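Side-chain contacts in phenol hydroxylase component phN (Pseudomonas stutzeri, PDB 3U52), which probably hydroxylates phenol with molecular oxygen at a non-haem diiron centre, as the oxygenase component of a bacterial multicomponent monooxygenase: residues A91-A96 / A215-M220; P318-V323 / C436-K441; N347-I352 / S489-H494. All blocks are in the same frame, centred on the assembly; numbering follows the deposited sequence.

Contact 1. Residues A91-A96 / A215-M220; sequences ARYVNA and AYNGDM
Y93 meets N217 and D219 at the turn between helix 187-216 and helix 220-250, two helices that carry ligands of one iron in the four-helix diiron bundle of this hydroxylase family. D219 occupies the N-cap of helix 220-250, where aspartate suits because its side chain can accept from a backbone N-H at the start of the helix. OD2 of D219 accepts a hydrogen bond from Y93 OH. The model places OH and OD2 2.5 Å apart, but the exact length is doubtful because OD2 is set too close to another atom. OD2 lies at the ring edge, in the plane of the tyrosine, while the carboxylate itself stands steeply to the ring, with the two planes 76° apart. The CB of D219 comes alongside the same end of the ring, 3.6 Å from Y93 CE2. Y93 is directed here by a chi1 of 166°, which swings the ring opposite its own backbone N and out toward the turn.

N217 approaches the ring obliquely, its CB 3.6 Å from Y93 CD1. Its amide plane runs almost parallel to the ring, only 13° off, yet the contact is made by CB and not by a stacked amide. The amide is occupied elsewhere: ND2 bonds to G213 O at the end of helix 187-216, and OD1 accepts from N286 N. D219 is likewise shared, OD1 with Y152 and OD2 with T222, a residue of a xenon pocket. At the start of the helical run that carries Y93, N95 ND2 donates to R92 O over 2.9 Å, joining N95 N on the same face of that carbonyl.

Contact 2. Residues P318-V323 / C436-K441; sequences PKYQDV and CCDIFK. With ZN (zinc ion), chain I.
D438 OD2 is gripped by two neighbouring residues, K319 and Y320, which reach it from opposite faces of the carboxylate. Y320 OH donates over 2.7 Å from above the carboxylate plane, with OD2 lying at the edge of the tyrosine ring and in its plane. K319 NZ forms a salt bridge to D438 OD2 at 3.2 Å, on the anti side but tilted well out of the carboxylate plane. The second oxygen belongs to the helix itself: K441, one turn on, brings NZ to 3.5 Å from D438 OD1.

A type II turn from P318 to Q321 sets the two donors side by side. Y320 takes the third place of the turn with a phi of 65°, uncommon for a residue with a side chain, and K319 runs along it with CG 3.7 Å above the plane of the Y320 ring, toward its rim. The lysine chain then bends at chi3 (63°), bringing NZ round to the same oxygen. Further out, Y320 and C436 both touch W267 of helix 254-283. C436, half a turn before D438, binds zinc with C399, C402 and C432 in the Cys4 site of the YHS-domain region, whose helix 434-442 the contact joins to the turn before helix 321-327.

Two lysines and a phenol around one carboxylate would be expected to keep D438 ionised and pin its rotation.

Contact 3. Residues N347-I352 / S489-H494; sequences NFHTWI and SPDQKH. With CU (copper (II) ion), chain J.
A water is held between H349 and D491, 2.8 Å from H349 NE2 and accepting from D491 N at 2.9 Å. The amide is one of the first-turn N-H groups of helix 490-498, which no preceding carbonyl can satisfy. The water lies at the edge of the imidazole, in its plane, while S489 comes over one face: its CB sits 3.9 Å from the ring centroid of H349, 25° off the normal, a CH-pi contact. Serine fits this N-cap, being small enough to lie against the ring face and having an oxygen to spare for the helix. With chi1 at 60°, S489 OG turns back to accept from Q492 N at 3.1 Å, nearly straight, and it also bonds to Y486 O. D491 passes the ring edge with its carboxylate almost perpendicular to it; OD2 is 3.9 Å from H349 NE2 and pairs instead with K98. At the other end of the imidazole, ND1 bonds to F484 O. With an alanine in place of H349, the water would probably lose its imidazole partner, F484 O its mate, and S489 CB the face it packs on. The contact joins the loop between helices 331-342 and 355-364 to helix 490-498, beside helix 94-103, with H494 farther along binding copper together with H155 of helix 125-155.

In the fold
Contacts 1 and 3 are neighbours, their centres 14 Å apart on the same side of the chain's centre. They touch through N95, whose OD1 lies 3.0 Å from H349 N, a probable hydrogen bond; K98 of the same helix serves both. Contact 2 stands apart: its centre is 34 Å from contact 1, across the chain's centre, and 36 Å from contact 3, though its segments alternate with those of contact 3 along the chain. Contact 1 is tied to the diiron site through helices 187-216 and 220-250, which bring E199, E233 and H236 to one iron, and its D219 side chain comes within about 6 Å of a xenon. Contacts 2 and 3 contribute ligands to zinc and copper.

Contact 1. Residues A91-A96 / A215-M220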
loop_
_atom_site.group_PDB
_atom_site.type_symbol
_atom_site.label_atom_id
_atom_site.label_comp_id
_atom_site.label_asym_id
_atom_site.label_seq_id
_atom_site.Cartn_x
_atom_site.Cartn_y
_atom_site.Cartn_z
ATOM N N ALA A 91 19.046 -4.852 -16.999
ATOM C CA ALA A 91 19.338 -3.442 -16.787
ATOM C C ALA A 91 19.169 -2.602 -18.081
ATOM O O ALA A 91 18.993 -1.383 -17.969
ATOM C CB ALA A 91 20.703 -3.248 -16.216
ATOM N N ARG A 92 19.184 -3.237 -19.270
ATOM C CA ARG A 92 18.917 -2.506 -20.526
ATOM C C ARG A 92 17.579 -1.785 -20.399
ATOM O O ARG A 92 17.381 -0.704 -20.964
ATOM C CB ARG A 92 18.865 -3.414 -21.775
ATOM C CG ARG A 92 20.243 -3.967 -22.209
ATOM C CD ARG A 92 20.148 -4.882 -23.468
ATOM N NE ARG A 92 19.157 -5.949 -23.271
ATOM C CZ ARG A 92 18.658 -6.756 -24.221
ATOM N NH1 ARG A 92 19.034 -6.623 -25.499
ATOM N NH2 ARG A 92 17.752 -7.700 -23.901
ATOM N N TYR A 93 16.643 -2.407 -19.674
ATOM C CA TYR A 93 15.275 -1.872 -19.527
ATOM C C TYR A 93 15.295 -0.484 -18.913
ATOM O O TYR A 93 14.427 0.331 -19.226
ATOM C CB TYR A 93 14.402 -2.820 -18.653
ATOM C CG TYR A 93 13.094 -2.169 -18.182
ATOM C CD1 TYR A 93 11.944 -2.140 -19.012
ATOM C CD2 TYR A 93 13.012 -1.538 -16.944
ATOM C CE1 TYR A 93 10.760 -1.538 -18.577
ATOM C CE2 TYR A 93 11.847 -0.933 -16.507
ATOM C CZ TYR A 93 10.732 -0.943 -17.300
ATOM O OH TYR A 93 9.613 -0.293 -16.808
ATOM N N VAL A 94 16.251 -0.194 -18.025
ATOM C CA VAL A 94 16.236 1.074 -17.301
ATOM C C VAL A 94 16.422 2.278 -18.290
ATOM O O VAL A 94 15.977 3.394 -18.000
ATOM C CB VAL A 94 17.241 1.086 -16.172
ATOM C CG1 VAL A 94 17.210 2.417 -15.366
ATOM C CG2 VAL A 94 16.987 -0.129 -15.253
ATOM N N ASN A 95 17.000 2.016 -19.455
ATOM C CA ASN A 95 17.092 3.041 -20.496
ATOM C C ASN A 95 15.766 3.633 -20.965
ATOM O O ASN A 95 15.726 4.804 -21.314
ATOM C CB ASN A 95 17.971 2.537 -21.626
ATOM C CG ASN A 95 19.404 2.290 -21.126
ATOM O OD1 ASN A 95 20.139 3.228 -20.870
ATOM N ND2 ASN A 95 19.757 1.035 -20.910
ATOM N N ALA A 96 14.700 2.848 -20.896
ATOM C CA ALA A 96 13.370 3.326 -21.171
ATOM C C ALA A 96 12.996 4.336 -20.105
ATOM O O ALA A 96 12.354 5.326 -20.413
ATOM C CB ALA A 96 12.422 2.217 -21.168
ATOM N N ALA A 215 4.960 -3.914 -17.106
ATOM C CA ALA A 215 4.320 -5.156 -16.658
ATOM C C ALA A 215 5.090 -6.354 -17.200
ATOM O O ALA A 215 5.264 -7.295 -16.471
ATOM C CB ALA A 215 2.865 -5.232 -17.081
ATOM N N TYR A 216 5.602 -6.301 -18.436
ATOM C CA TYR A 216 6.316 -7.463 -19.022
ATOM C C TYR A 216 7.785 -7.554 -18.602
ATOM O O TYR A 216 8.456 -8.534 -18.929
ATOM C CB TYR A 216 6.238 -7.446 -20.537
ATOM C CG TYR A 216 4.897 -7.809 -21.168
ATOM C CD1 TYR A 216 3.696 -7.344 -20.655
ATOM C CD2 TYR A 216 4.865 -8.572 -22.340
ATOM C CE1 TYR A 216 2.483 -7.664 -21.266
ATOM C CE2 TYR A 216 3.664 -8.905 -22.951
ATOM C CZ TYR A 216 2.482 -8.434 -22.422
ATOM O OH TYR A 216 1.301 -8.791 -23.059
ATOM N N ASN A 217 8.288 -6.526 -17.921
ATOM C CA ASN A 217 9.674 -6.453 -17.609
ATOM C C ASN A 217 9.968 -6.322 -16.128
ATOM O O ASN A 217 11.086 -5.972 -15.740
ATOM C CB ASN A 217 10.365 -5.366 -18.451
ATOM C CG ASN A 217 10.427 -5.741 -19.895
ATOM O OD1 ASN A 217 11.380 -6.394 -20.329
ATOM N ND2 ASN A 217 9.372 -5.440 -20.636
ATOM N N GLY A 218 8.957 -6.542 -15.292
ATOM C CA GLY A 218 9.188 -6.712 -13.854
ATOM C C GLY A 218 9.303 -5.440 -13.050
ATOM O O GLY A 218 9.814 -5.438 -11.882
ATOM N N ASP A 219 8.809 -4.348 -13.631
ATOM C CA ASP A 219 8.992 -3.028 -13.011
ATOM C C ASP A 219 7.683 -2.691 -12.282
ATOM O O ASP A 219 6.740 -2.127 -12.866
ATOM C CB ASP A 219 9.353 -1.998 -14.091
ATOM C CG ASP A 219 9.423 -0.556 -13.570
ATOM O OD1 ASP A 219 9.441 -0.321 -12.340
ATOM O OD2 ASP A 219 9.481 0.363 -14.419
ATOM N N MET A 220 7.625 -3.089 -11.012
ATOM C CA MET A 220 6.421 -2.942 -10.217
ATOM C C MET A 220 6.078 -1.494 -9.931
ATOM O O MET A 220 4.891 -1.140 -9.911
ATOM C CB MET A 220 6.560 -3.688 -8.908
ATOM C CG MET A 220 5.329 -3.573 -8.018
ATOM S SD MET A 220 5.586 -4.416 -6.414
ATOM C CE MET A 220 5.929 -6.086 -6.967
#

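Contact 2. Residues P318-V323 / C436-K441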
loop_
_atom_site.group_PDB
_atom_site.type_symbol
_atom_site.label_atom_id
_atom_site.label_comp_id
_atom_site.label_asym_id
_atom_site.label_seq_id
_atom_site.Cartn_x
_atom_site.Cartn_y
_atom_site.Cartn_z
ATOM N N PRO A 318 -6.620 13.630 -40.542
ATOM C CA PRO A 318 -5.447 14.522 -40.679
ATOM C C PRO A 318 -4.645 14.358 -41.981
ATOM O O PRO A 318 -4.468 13.245 -42.505
ATOM C CB PRO A 318 -4.556 14.163 -39.456
ATOM C CG PRO A 318 -5.454 13.437 -38.543
ATOM C CD PRO A 318 -6.534 12.781 -39.328
ATOM N N LYS A 319 -4.181 15.487 -42.491
ATOM C CA LYS A 319 -3.294 15.535 -43.666
ATOM C C LYS A 319 -2.015 14.718 -43.399
ATOM O O LYS A 319 -1.463 14.754 -42.289
ATOM C CB LYS A 319 -2.987 17.025 -43.907
ATOM C CG LYS A 319 -2.296 17.382 -45.168
ATOM C CD LYS A 319 -2.377 18.886 -45.378
ATOM C CE LYS A 319 -1.649 19.613 -44.276
ATOM N NZ LYS A 319 -1.438 21.047 -44.603
ATOM N N TYR A 320 -1.548 13.973 -44.408
ATOM C CA TYR A 320 -0.387 13.070 -44.283
ATOM C C TYR A 320 -0.577 11.875 -43.331
ATOM O O TYR A 320 0.406 11.236 -43.019
ATOM C CB TYR A 320 0.965 13.784 -43.944
ATOM C CG TYR A 320 1.222 14.987 -44.820
ATOM C CD1 TYR A 320 1.223 16.272 -44.289
ATOM C CD2 TYR A 320 1.399 14.840 -46.190
ATOM C CE1 TYR A 320 1.383 17.378 -45.118
ATOM C CE2 TYR A 320 1.587 15.930 -47.008
ATOM C CZ TYR A 320 1.569 17.182 -46.481
ATOM O OH TYR A 320 1.768 18.253 -47.339
ATOM N N GLN A 321 -1.794 11.539 -42.902
ATOM C CA GLN A 321 -1.898 10.360 -42.039
ATOM C C GLN A 321 -1.412 9.127 -42.815
ATOM O O GLN A 321 -0.841 8.248 -42.208
ATOM C CB GLN A 321 -3.305 10.148 -41.442
ATOM C CG GLN A 321 -4.308 9.618 -42.427
ATOM C CD GLN A 321 -5.578 9.095 -41.797
ATOM O OE1 GLN A 321 -5.779 9.139 -40.579
ATOM N NE2 GLN A 321 -6.465 8.602 -42.641
ATOM N N ASP A 322 -1.588 9.098 -44.153
ATOM C CA ASP A 322 -1.030 8.006 -45.001
ATOM C C ASP A 322 0.481 7.825 -44.940
ATOM O O ASP A 322 0.990 6.707 -45.027
ATOM C CB ASP A 322 -1.425 8.137 -46.486
ATOM C CG ASP A 322 -1.096 9.551 -47.116
ATOM O OD1 ASP A 322 -1.618 10.655 -46.654
ATOM O OD2 ASP A 322 -0.357 9.542 -48.150
ATOM N N VAL A 323 1.190 8.947 -44.853
ATOM C CA VAL A 323 2.637 8.940 -44.745
ATOM C C VAL A 323 2.992 8.294 -43.396
ATOM O O VAL A 323 3.935 7.515 -43.320
ATOM C CB VAL A 323 3.212 10.385 -44.872
ATOM C CG1 VAL A 323 4.670 10.387 -44.634
ATOM C CG2 VAL A 323 2.914 11.003 -46.255
ATOM N N CYS A 436 6.002 18.836 -41.720
ATOM C CA CYS A 436 6.670 19.904 -40.968
ATOM C C CYS A 436 6.821 21.157 -41.832
ATOM O O CYS A 436 6.631 22.257 -41.372
ATOM C CB CYS A 436 8.009 19.411 -40.470
ATOM S SG CYS A 436 7.895 18.346 -38.935
ATOM N N CYS A 437 7.112 20.973 -43.107
ATOM C CA CYS A 437 7.136 22.100 -44.040
ATOM C C CYS A 437 5.825 22.879 -44.022
ATOM O O CYS A 437 5.841 24.104 -43.922
ATOM C CB CYS A 437 7.526 21.623 -45.464
ATOM S SG CYS A 437 7.886 23.049 -46.566
ATOM N N ASP A 438 4.670 22.200 -44.097
ATOM C CA ASP A 438 3.382 22.880 -44.123
ATOM C C ASP A 438 3.047 23.619 -42.841
ATOM O O ASP A 438 2.400 24.662 -42.869
ATOM C CB ASP A 438 2.251 21.907 -44.403
ATOM C CG ASP A 438 2.189 21.488 -45.860
ATOM O OD1 ASP A 438 3.033 21.968 -46.681
ATOM O OD2 ASP A 438 1.307 20.650 -46.156
ATOM N N ILE A 439 3.463 23.068 -41.709
ATOM C CA ILE A 439 3.277 23.731 -40.425
ATOM C C ILE A 439 4.111 25.052 -40.443
ATOM O O ILE A 439 3.634 26.136 -40.040
ATOM C CB ILE A 439 3.761 22.796 -39.249
ATOM C CG1 ILE A 439 2.829 21.608 -39.092
ATOM C CG2 ILE A 439 3.893 23.595 -37.928
ATOM C CD1 ILE A 439 3.356 20.515 -38.236
ATOM N N PHE A 440 5.351 24.973 -40.908
ATOM C CA PHE A 440 6.230 26.176 -40.879
ATOM C C PHE A 440 5.630 27.259 -41.776
ATOM O O PHE A 440 5.618 28.450 -41.425
ATOM C CB PHE A 440 7.621 25.818 -41.355
ATOM C CG PHE A 440 8.551 26.996 -41.455
ATOM C CD1 PHE A 440 9.374 27.304 -40.400
ATOM C CD2 PHE A 440 8.568 27.819 -42.597
ATOM C CE1 PHE A 440 10.251 28.402 -40.458
ATOM C CE2 PHE A 440 9.439 28.915 -42.679
ATOM C CZ PHE A 440 10.267 29.218 -41.590
ATOM N N LYS A 441 5.121 26.859 -42.930
ATOM C CA LYS A 441 4.612 27.821 -43.921
ATOM C C LYS A 441 3.401 28.579 -43.427
ATOM O O LYS A 441 3.222 29.743 -43.791
ATOM C CB LYS A 441 4.311 27.151 -45.267
ATOM C CG LYS A 441 5.588 26.678 -45.959
ATOM C CD LYS A 441 5.386 26.154 -47.362
ATOM C CE LYS A 441 4.192 25.234 -47.447
ATOM N NZ LYS A 441 4.267 24.503 -48.769
HETATM ZN ZN ZN I . 10.041 17.731 -38.650
#

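Contact 3. Residues N347-I352 / S489-H494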
loop_
_atom_site.group_PDB
_atom_site.type_symbol
_atom_site.label_atom_id
_atom_site.label_comp_id
_atom_site.label_asym_id
_atom_site.label_seq_id
_atom_site.Cartn_x
_atom_site.Cartn_y
_atom_site.Cartn_z
ATOM N N ASN A 347 21.952 10.653 -22.419
ATOM C CA ASN A 347 21.999 10.236 -21.023
ATOM C C ASN A 347 21.463 8.815 -20.874
ATOM O O ASN A 347 21.071 8.411 -19.781
ATOM C CB ASN A 347 21.155 11.211 -20.166
ATOM C CG ASN A 347 19.678 11.211 -20.556
ATOM O OD1 ASN A 347 19.322 11.412 -21.724
ATOM N ND2 ASN A 347 18.792 11.022 -19.557
ATOM N N PHE A 348 21.391 8.076 -21.976
ATOM C CA PHE A 348 21.065 6.658 -21.982
ATOM C C PHE A 348 21.967 5.882 -22.943
ATOM O O PHE A 348 22.580 6.451 -23.852
ATOM C CB PHE A 348 19.560 6.349 -22.215
ATOM C CG PHE A 348 19.028 6.782 -23.573
ATOM C CD1 PHE A 348 19.188 5.971 -24.690
ATOM C CD2 PHE A 348 18.431 8.016 -23.729
ATOM C CE1 PHE A 348 18.684 6.385 -25.970
ATOM C CE2 PHE A 348 17.937 8.455 -24.968
ATOM C CZ PHE A 348 18.056 7.649 -26.097
ATOM N N HIS A 349 22.040 4.582 -22.718
ATOM C CA HIS A 349 22.830 3.666 -23.564
ATOM C C HIS A 349 22.066 3.077 -24.745
ATOM O O HIS A 349 20.832 3.017 -24.734
ATOM C CB HIS A 349 23.316 2.474 -22.713
ATOM C CG HIS A 349 24.006 2.888 -21.446
ATOM N ND1 HIS A 349 25.104 3.702 -21.433
ATOM C CD2 HIS A 349 23.740 2.597 -20.148
ATOM C CE1 HIS A 349 25.508 3.888 -20.188
ATOM N NE2 HIS A 349 24.688 3.235 -19.384
ATOM N N THR A 350 22.795 2.635 -25.773
ATOM C CA THR A 350 22.201 1.875 -26.866
ATOM C C THR A 350 23.122 0.675 -27.086
ATOM O O THR A 350 24.141 0.566 -26.434
ATOM C CB THR A 350 22.124 2.690 -28.194
ATOM O OG1 THR A 350 23.451 2.952 -28.616
ATOM C CG2 THR A 350 21.342 4.087 -28.038
ATOM N N TRP A 351 22.785 -0.216 -28.008
ATOM C CA TRP A 351 23.535 -1.470 -28.112
ATOM C C TRP A 351 23.000 -2.100 -29.365
ATOM O O TRP A 351 22.004 -1.625 -29.919
ATOM C CB TRP A 351 23.242 -2.412 -26.911
ATOM C CG TRP A 351 21.737 -2.650 -26.694
ATOM C CD1 TRP A 351 20.968 -3.607 -27.319
ATOM C CD2 TRP A 351 20.825 -1.903 -25.857
ATOM N NE1 TRP A 351 19.641 -3.496 -26.936
ATOM C CE2 TRP A 351 19.520 -2.474 -26.030
ATOM C CE3 TRP A 351 20.969 -0.837 -24.967
ATOM C CZ2 TRP A 351 18.392 -1.999 -25.331
ATOM C CZ3 TRP A 351 19.822 -0.346 -24.282
ATOM C CH2 TRP A 351 18.563 -0.919 -24.475
ATOM N N ILE A 352 23.645 -3.165 -29.814
ATOM C CA ILE A 352 23.086 -3.934 -30.915
ATOM C C ILE A 352 22.102 -4.990 -30.352
ATOM O O ILE A 352 22.441 -5.682 -29.429
ATOM C CB ILE A 352 24.243 -4.553 -31.758
ATOM C CG1 ILE A 352 25.056 -3.406 -32.381
ATOM C CG2 ILE A 352 23.718 -5.503 -32.834
ATOM C CD1 ILE A 352 26.392 -3.848 -32.904
ATOM N N SER A 489 29.297 -0.729 -19.783
ATOM C CA SER A 489 28.924 0.486 -19.056
ATOM C C SER A 489 28.905 0.154 -17.601
ATOM O O SER A 489 28.837 -1.016 -17.267
ATOM C CB SER A 489 27.523 0.928 -19.459
ATOM O OG SER A 489 26.593 -0.118 -19.154
ATOM N N PRO A 490 28.975 1.161 -16.723
ATOM C CA PRO A 490 28.766 0.900 -15.278
ATOM C C PRO A 490 27.418 0.265 -14.944
ATOM O O PRO A 490 27.380 -0.642 -14.082
ATOM C CB PRO A 490 28.905 2.277 -14.632
ATOM C CG PRO A 490 29.698 3.076 -15.617
ATOM C CD PRO A 490 29.358 2.554 -16.987
ATOM N N ASP A 491 26.327 0.642 -15.646
ATOM C CA ASP A 491 25.040 -0.039 -15.454
ATOM C C ASP A 491 25.158 -1.540 -15.712
ATOM O O ASP A 491 24.719 -2.317 -14.862
ATOM C CB ASP A 491 23.936 0.501 -16.359
ATOM C CG ASP A 491 23.217 1.780 -15.791
ATOM O OD1 ASP A 491 23.578 2.314 -14.714
ATOM O OD2 ASP A 491 22.244 2.240 -16.456
ATOM N N GLN A 492 25.739 -1.957 -16.864
ATOM C CA GLN A 492 25.947 -3.384 -17.150
ATOM C C GLN A 492 26.790 -4.099 -16.060
ATOM O O GLN A 492 26.406 -5.162 -15.590
ATOM C CB GLN A 492 26.590 -3.622 -18.523
ATOM C CG GLN A 492 26.638 -5.106 -18.850
ATOM C CD GLN A 492 27.608 -5.473 -19.957
ATOM O OE1 GLN A 492 27.287 -6.305 -20.790
ATOM N NE2 GLN A 492 28.792 -4.887 -19.951
ATOM N N LYS A 493 27.901 -3.496 -15.651
ATOM C CA LYS A 493 28.733 -4.045 -14.557
ATOM C C LYS A 493 27.989 -4.182 -13.208
ATOM O O LYS A 493 28.118 -5.192 -12.518
ATOM C CB LYS A 493 30.012 -3.185 -14.411
ATOM C CG LYS A 493 30.866 -3.234 -15.751
ATOM C CD LYS A 493 32.154 -2.370 -15.721
ATOM C CE LYS A 493 33.128 -2.832 -16.839
ATOM N NZ LYS A 493 34.555 -2.485 -16.476
ATOM N N HIS A 494 27.202 -3.168 -12.854
ATOM C CA HIS A 494 26.403 -3.181 -11.638
ATOM C C HIS A 494 25.286 -4.235 -11.737
ATOM O O HIS A 494 25.064 -5.016 -10.794
ATOM C CB HIS A 494 25.842 -1.777 -11.415
ATOM C CG HIS A 494 25.291 -1.558 -10.049
ATOM N ND1 HIS A 494 26.097 -1.444 -8.933
ATOM C CD2 HIS A 494 24.019 -1.402 -9.618
ATOM C CE1 HIS A 494 25.341 -1.256 -7.864
ATOM N NE2 HIS A 494 24.078 -1.218 -8.255
HETATM CU CU CU J . 22.614 -0.470 -7.145
HETATM O O HOH W 1 25.775 3.208 -16.852
#